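Local coordinates for START domain-containing protein 10 (Homo sapiens, PDB 6SER) that transfers phosphatidylcholine and phosphatidylethanolamine between membranes, preferring lipids with a palmitoyl or stearoyl chain at sn-1 and an unsaturated chain at sn-2, at residues Val130-Ser135 with Ile145-Val150; Ile167-Leu172 with Ala187-Lys192. All coordinates share one frame; numbering follows the deposited sequence.

Contact 1: residues Val130-Ser135 with Ile145-Val150; sequences VITLRS and IMNYSV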
loop_
_atom_site.group_PDB
_atom_site.type_symbol
_atom_site.label_atom_id
_atom_site.label_comp_id
_atom_site.label_asym_id
_atom_site.label_seq_id
_atom_site.Cartn_x
_atom_site.Cartn_y
_atom_site.Cartn_z
ATOM N N VAL A 130 1.752 -5.227 -10.181
ATOM C CA VAL A 130 1.453 -3.789 -10.190
ATOM C C VAL A 130 2.725 -2.983 -10.319
ATOM O O VAL A 130 3.723 -3.376 -9.855
ATOM C CB VAL A 130 0.699 -3.341 -8.935
ATOM C CG1 VAL A 130 -0.728 -3.761 -8.962
ATOM C CG2 VAL A 130 1.351 -3.776 -7.659
ATOM N N ILE A 131 2.598 -1.882 -11.015
ATOM C CA ILE A 131 3.615 -0.843 -11.057
ATOM C C ILE A 131 2.978 0.377 -10.419
ATOM O O ILE A 131 1.935 0.841 -10.894
ATOM C CB ILE A 131 4.042 -0.527 -12.501
ATOM C CG1 ILE A 131 4.484 -1.790 -13.244
ATOM C CG2 ILE A 131 5.112 0.544 -12.530
ATOM C CD1 ILE A 131 5.848 -2.214 -12.901
ATOM N N THR A 132 3.585 0.905 -9.356
ATOM C CA THR A 132 2.970 1.985 -8.594
ATOM C C THR A 132 3.950 3.127 -8.361
ATOM O O THR A 132 5.159 2.915 -8.236
ATOM C CB THR A 132 2.447 1.493 -7.230
ATOM O OG1 THR A 132 3.508 0.848 -6.521
ATOM C CG2 THR A 132 1.297 0.510 -7.407
ATOM N N LEU A 133 3.414 4.343 -8.306
ATOM C CA LEU A 133 4.142 5.488 -7.787
ATOM C C LEU A 133 3.821 5.604 -6.303
ATOM O O LEU A 133 2.654 5.722 -5.924
ATOM C CB LEU A 133 3.771 6.764 -8.539
ATOM C CG LEU A 133 4.560 8.052 -8.260
ATOM C CD1 LEU A 133 4.286 9.041 -9.364
ATOM C CD2 LEU A 133 4.195 8.693 -6.922
ATOM N N ARG A 134 4.848 5.549 -5.471
ATOM C CA ARG A 134 4.709 5.564 -4.023
ATOM C C ARG A 134 5.300 6.859 -3.492
ATOM O O ARG A 134 6.344 7.310 -3.976
ATOM C CB ARG A 134 5.432 4.350 -3.397
ATOM C CG ARG A 134 5.213 4.161 -1.905
ATOM C CD ARG A 134 5.753 2.812 -1.425
ATOM N NE ARG A 134 7.211 2.792 -1.263
ATOM C CZ ARG A 134 8.075 2.344 -2.177
ATOM N NH1 ARG A 134 9.385 2.360 -1.924
ATOM N NH2 ARG A 134 7.641 1.879 -3.343
ATOM N N SER A 135 4.641 7.461 -2.500
ATOM C CA SER A 135 5.201 8.630 -1.835
ATOM C C SER A 135 4.866 8.613 -0.352
ATOM O O SER A 135 3.806 8.127 0.052
ATOM C CB SER A 135 4.702 9.930 -2.449
ATOM O OG SER A 135 5.504 11.009 -1.996
ATOM N N ILE A 145 2.043 6.828 3.917
ATOM C CA ILE A 145 2.609 6.284 2.691
ATOM C C ILE A 145 1.445 5.983 1.766
ATOM O O ILE A 145 0.556 5.210 2.138
ATOM C CB ILE A 145 3.419 5.004 2.937
ATOM C CG1 ILE A 145 4.288 5.137 4.179
ATOM C CG2 ILE A 145 4.297 4.711 1.743
ATOM C CD1 ILE A 145 5.090 3.898 4.460
ATOM N N MET A 146 1.447 6.580 0.570
ATOM C CA MET A 146 0.430 6.340 -0.448
ATOM C C MET A 146 1.061 5.832 -1.737
ATOM O O MET A 146 2.249 6.045 -2.001
ATOM C CB MET A 146 -0.353 7.604 -0.803
ATOM C CG MET A 146 -0.447 8.590 0.294
ATOM S SD MET A 146 -1.421 9.987 -0.224
ATOM C CE MET A 146 -0.252 10.853 -1.235
ATOM N N ASN A 147 0.232 5.189 -2.559
ATOM C CA ASN A 147 0.658 4.775 -3.888
ATOM C C ASN A 147 -0.563 4.678 -4.792
ATOM O O ASN A 147 -1.699 4.616 -4.320
ATOM C CB ASN A 147 1.455 3.461 -3.838
ATOM C CG ASN A 147 0.578 2.224 -3.756
ATOM O OD1 ASN A 147 -0.266 1.992 -4.621
ATOM N ND2 ASN A 147 0.822 1.385 -2.754
ATOM N N TYR A 148 -0.309 4.681 -6.101
ATOM C CA TYR A 148 -1.315 4.417 -7.124
ATOM C C TYR A 148 -0.582 3.932 -8.370
ATOM O O TYR A 148 0.606 4.217 -8.547
ATOM C CB TYR A 148 -2.166 5.659 -7.429
ATOM C CG TYR A 148 -1.398 6.800 -8.062
ATOM C CD1 TYR A 148 -1.338 6.931 -9.444
ATOM C CD2 TYR A 148 -0.718 7.734 -7.283
ATOM C CE1 TYR A 148 -0.640 7.959 -10.039
ATOM C CE2 TYR A 148 -0.011 8.772 -7.871
ATOM C CZ TYR A 148 0.024 8.875 -9.256
ATOM O OH TYR A 148 0.720 9.889 -9.881
ATOM N N SER A 149 -1.288 3.188 -9.221
ATOM C CA SER A 149 -0.629 2.515 -10.330
ATOM C C SER A 149 -0.199 3.511 -11.397
ATOM O O SER A 149 -0.781 4.588 -11.559
ATOM C CB SER A 149 -1.537 1.456 -10.962
ATOM O OG SER A 149 -1.482 0.240 -10.246
ATOM N N VAL A 150 0.832 3.131 -12.140
ATOM C CA VAL A 150 1.414 3.988 -13.158
ATOM C C VAL A 150 1.996 3.078 -14.234
ATOM O O VAL A 150 2.134 1.868 -14.040
ATOM C CB VAL A 150 2.481 4.924 -12.541
ATOM C CG1 VAL A 150 3.832 4.217 -12.438
ATOM C CG2 VAL A 150 2.584 6.198 -13.317
HETATM O O HOH W 1 -0.298 -1.443 -11.969
#
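Tyr148 O accepts the backbone N-H of Leu133, with Leu133 N 2.8 Å away, a hydrogen bond supplemented by a CA-H...O contact from Thr132. Leu133 O accepts the N-H of Tyr148 and meets the CA-H of Asn147, with Asn147 CA 3.0 Å from Leu133 O. Ser135 and Met146 exchange a second pair of backbone bonds, whereas Ile131 O takes Val150 N at 2.8 Å, the donor tilted 32° from the carbonyl plane. Water 1 accepts from Ile131 N and lies 2.7 Å from Ser149 OG, which also bonds to the backbone N-H of Ser166 on strand 161-175.

On the face of Leu133 and Tyr148 the two side chains run side by side. Leu133 CB stands over one face of the ring, displaced toward its rim, and Leu133 CD1 comes within 3.7 Å of Tyr148 OH; that hydroxyl bonds to Gln23 O. On the face of Arg134 and Asn147, CG of Arg134, anti to the backbone N (chi1 -173°), lies 3.8 Å from Ile145 CG2. The Arg134 side chain bends at chi3, and its NH1 forms salt bridges with Asp113 and Asp104. Asn147 OD1, 3.5 Å from Thr132 CG2, also bonds to the Ser166 hydroxyl, while ND2 bonds to a triethylene glycol, probably from the crystallisation liquor, though such molecules often mark pockets. This is an antiparallel beta hairpin within the curved START-fold sheet.

Contact 2: residues Ile167-Leu172 with Ala187-Lys192; sequences IQTGYL and AQVDPK
A classic beta bulge marks this antiparallel pairing in the START-domain sheet, Ile167 and Gln168 together facing Gln188 where strand 161-175 turns a corner. Gln188 O gathers both amides: Ile167 N lies 2.9 Å from it, with an N-H...O angle of 133°, and Gln168 N adds a weak bond at 3.4 Å. In return Gln188 N donates to Gln168 O, an oxygen that also meets the CA-H of Ala187.

Beyond the bulge the regular pairing brings Thr169 and Ala187 onto one face, their CB atoms 3.6 Å apart. Thr169 CG2 also touches Val189 CG2, and the Thr169 side chain lies about 3 Å from a bound diethylene glycol, probably from the crystallisation liquor.

Ile167 CB points toward the other strand, and the side chain crosses that of Gln188 at an angle. Ile167 CG2, anti to its backbone N, approaches Gln188 OE1 at 3.5 Å, while CD1 rests near Gln188 O and 4.0 Å from Asp190 CB. Gln188 NE2, at the end of an extended side chain, bonds to Leu65 O. Where strand 181-190 ends, Asp190 OD2 serves both Lys197 NZ in a salt bridge and, at 2.9 Å, Lys192 N in an Asx turn, the latter from above the carboxylate plane.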
loop_
_atom_site.group_PDB
_atom_site.type_symbol
_atom_site.label_atom_id
_atom_site.label_comp_id
_atom_site.label_asym_id
_atom_site.label_seq_id
_atom_site.Cartn_x
_atom_site.Cartn_y
_atom_site.Cartn_z
ATOM N N ILE A 167 -5.838 1.813 -7.746
ATOM C CA ILE A 167 -6.491 3.134 -7.930
ATOM C C ILE A 167 -5.967 4.067 -6.848
ATOM O O ILE A 167 -5.632 5.135 -7.161
ATOM C CB ILE A 167 -8.028 3.084 -7.991
ATOM C CG1 ILE A 167 -8.519 2.245 -9.153
ATOM C CG2 ILE A 167 -8.620 4.448 -8.072
ATOM C CD1 ILE A 167 -8.830 0.877 -8.801
ATOM N N GLN A 168 -5.875 3.578 -5.637
ATOM C CA GLN A 168 -5.318 4.301 -4.497
ATOM C C GLN A 168 -5.119 3.300 -3.382
ATOM O O GLN A 168 -5.967 2.553 -3.161
ATOM C CB GLN A 168 -6.255 5.392 -4.037
ATOM C CG GLN A 168 -5.962 5.851 -2.651
ATOM C CD GLN A 168 -7.032 6.757 -2.108
ATOM O OE1 GLN A 168 -8.197 6.435 -2.051
ATOM N NE2 GLN A 168 -6.609 7.936 -1.747
ATOM N N THR A 169 -3.934 3.210 -2.831
ATOM C CA THR A 169 -3.633 2.360 -1.673
ATOM C C THR A 169 -2.690 3.134 -0.757
ATOM O O THR A 169 -1.975 3.871 -1.220
ATOM C CB THR A 169 -3.461 0.869 -1.956
ATOM O OG1 THR A 169 -2.233 0.501 -1.394
ATOM C CG2 THR A 169 -3.386 0.421 -3.372
ATOM N N GLY A 170 -2.808 3.002 0.537
ATOM C CA GLY A 170 -1.947 3.756 1.440
ATOM C C GLY A 170 -2.171 3.421 2.884
ATOM O O GLY A 170 -3.061 2.729 3.164
ATOM N N TYR A 171 -1.364 4.021 3.732
ATOM C CA TYR A 171 -1.359 3.733 5.149
ATOM C C TYR A 171 -1.227 5.035 5.910
ATOM O O TYR A 171 -0.462 5.919 5.514
ATOM C CB TYR A 171 -0.199 2.802 5.531
ATOM C CG TYR A 171 -0.219 1.460 4.853
ATOM C CD1 TYR A 171 -0.725 0.348 5.519
ATOM C CD2 TYR A 171 0.261 1.306 3.539
ATOM C CE1 TYR A 171 -0.751 -0.890 4.905
ATOM C CE2 TYR A 171 0.239 0.077 2.915
ATOM C CZ TYR A 171 -0.268 -1.018 3.603
ATOM O OH TYR A 171 -0.289 -2.247 2.986
ATOM N N LEU A 172 -2.024 5.169 6.965
ATOM C CA LEU A 172 -1.889 6.240 7.940
ATOM C C LEU A 172 -1.450 5.592 9.242
ATOM O O LEU A 172 -2.144 4.711 9.764
ATOM C CB LEU A 172 -3.201 7.013 8.124
ATOM C CG LEU A 172 -3.181 7.993 9.293
ATOM C CD1 LEU A 172 -2.287 9.158 8.937
ATOM C CD2 LEU A 172 -4.597 8.464 9.614
ATOM N N ALA A 187 -7.503 1.086 0.729
ATOM C CA ALA A 187 -7.136 0.628 -0.607
ATOM C C ALA A 187 -8.351 0.501 -1.511
ATOM O O ALA A 187 -9.464 0.211 -1.065
ATOM C CB ALA A 187 -6.430 -0.723 -0.587
ATOM N N GLN A 188 -8.096 0.685 -2.803
ATOM C CA GLN A 188 -9.035 0.378 -3.871
ATOM C C GLN A 188 -8.198 -0.172 -5.025
ATOM O O GLN A 188 -7.525 0.591 -5.722
ATOM C CB GLN A 188 -9.829 1.611 -4.278
ATOM C CG GLN A 188 -10.895 1.335 -5.328
ATOM C CD GLN A 188 -11.640 2.589 -5.722
ATOM O OE1 GLN A 188 -11.080 3.690 -5.708
ATOM N NE2 GLN A 188 -12.920 2.436 -6.060
ATOM N N VAL A 189 -8.236 -1.470 -5.163
ATOM C CA VAL A 189 -7.496 -2.169 -6.146
ATOM C C VAL A 189 -8.318 -3.032 -7.070
ATOM O O VAL A 189 -9.024 -3.877 -6.636
ATOM C CB VAL A 189 -6.480 -3.074 -5.453
ATOM C CG1 VAL A 189 -5.713 -3.880 -6.452
ATOM C CG2 VAL A 189 -5.541 -2.270 -4.618
ATOM N N ASP A 190 -8.149 -2.828 -8.360
ATOM C CA ASP A 190 -8.809 -3.589 -9.380
ATOM C C ASP A 190 -7.865 -4.655 -9.867
ATOM O O ASP A 190 -6.892 -4.378 -10.447
ATOM C CB ASP A 190 -9.196 -2.667 -10.517
ATOM C CG ASP A 190 -10.126 -3.299 -11.501
ATOM O OD1 ASP A 190 -10.720 -2.598 -12.284
ATOM O OD2 ASP A 190 -10.239 -4.491 -11.518
ATOM N N PRO A 191 -8.160 -5.943 -9.583
ATOM C CA PRO A 191 -7.316 -7.060 -10.016
ATOM C C PRO A 191 -7.573 -7.409 -11.489
ATOM O O PRO A 191 -6.909 -8.291 -12.003
ATOM C CB PRO A 191 -7.765 -8.238 -9.134
ATOM C CG PRO A 191 -8.738 -7.643 -8.133
ATOM C CD PRO A 191 -9.302 -6.406 -8.800
ATOM N N LYS A 192 -8.529 -6.715 -12.117
ATOM C CA LYS A 192 -8.888 -6.951 -13.542
ATOM C C LYS A 192 -9.134 -8.447 -13.765
ATOM O O LYS A 192 -9.908 -9.041 -12.987
ATOM C CB LYS A 192 -7.788 -6.421 -14.470
ATOM C CG LYS A 192 -7.174 -5.090 -14.056
ATOM C CD LYS A 192 -7.948 -3.891 -14.559
ATOM C CE LYS A 192 -8.178 -3.918 -16.056
ATOM N NZ LYS A 192 -9.503 -3.362 -16.418
#

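Overall arrangement
Read from the N terminus, the chain closes contact 1 first, when strand 142-151 folds back on strand 127-139 after a short connection. It then runs on into strand 161-175, and contact 2 closes a second hairpin as strand 181-190 returns. The two closures are in series, neither nested nor crossed. Strand 142-151 pairs with strand 161-175: Ile145 O lies 2.8 Å from Tyr171 N and Asn147 N 2.9 Å from Thr169 O, both probable hydrogen bonds. Strand 127-139 also runs beside 161-175, in parallel. The contact centres are about 9 Å apart. Strand 112-119 borders contact 1, strand 68-74 pairs beyond contact 2, and helix 27-38 packs on both.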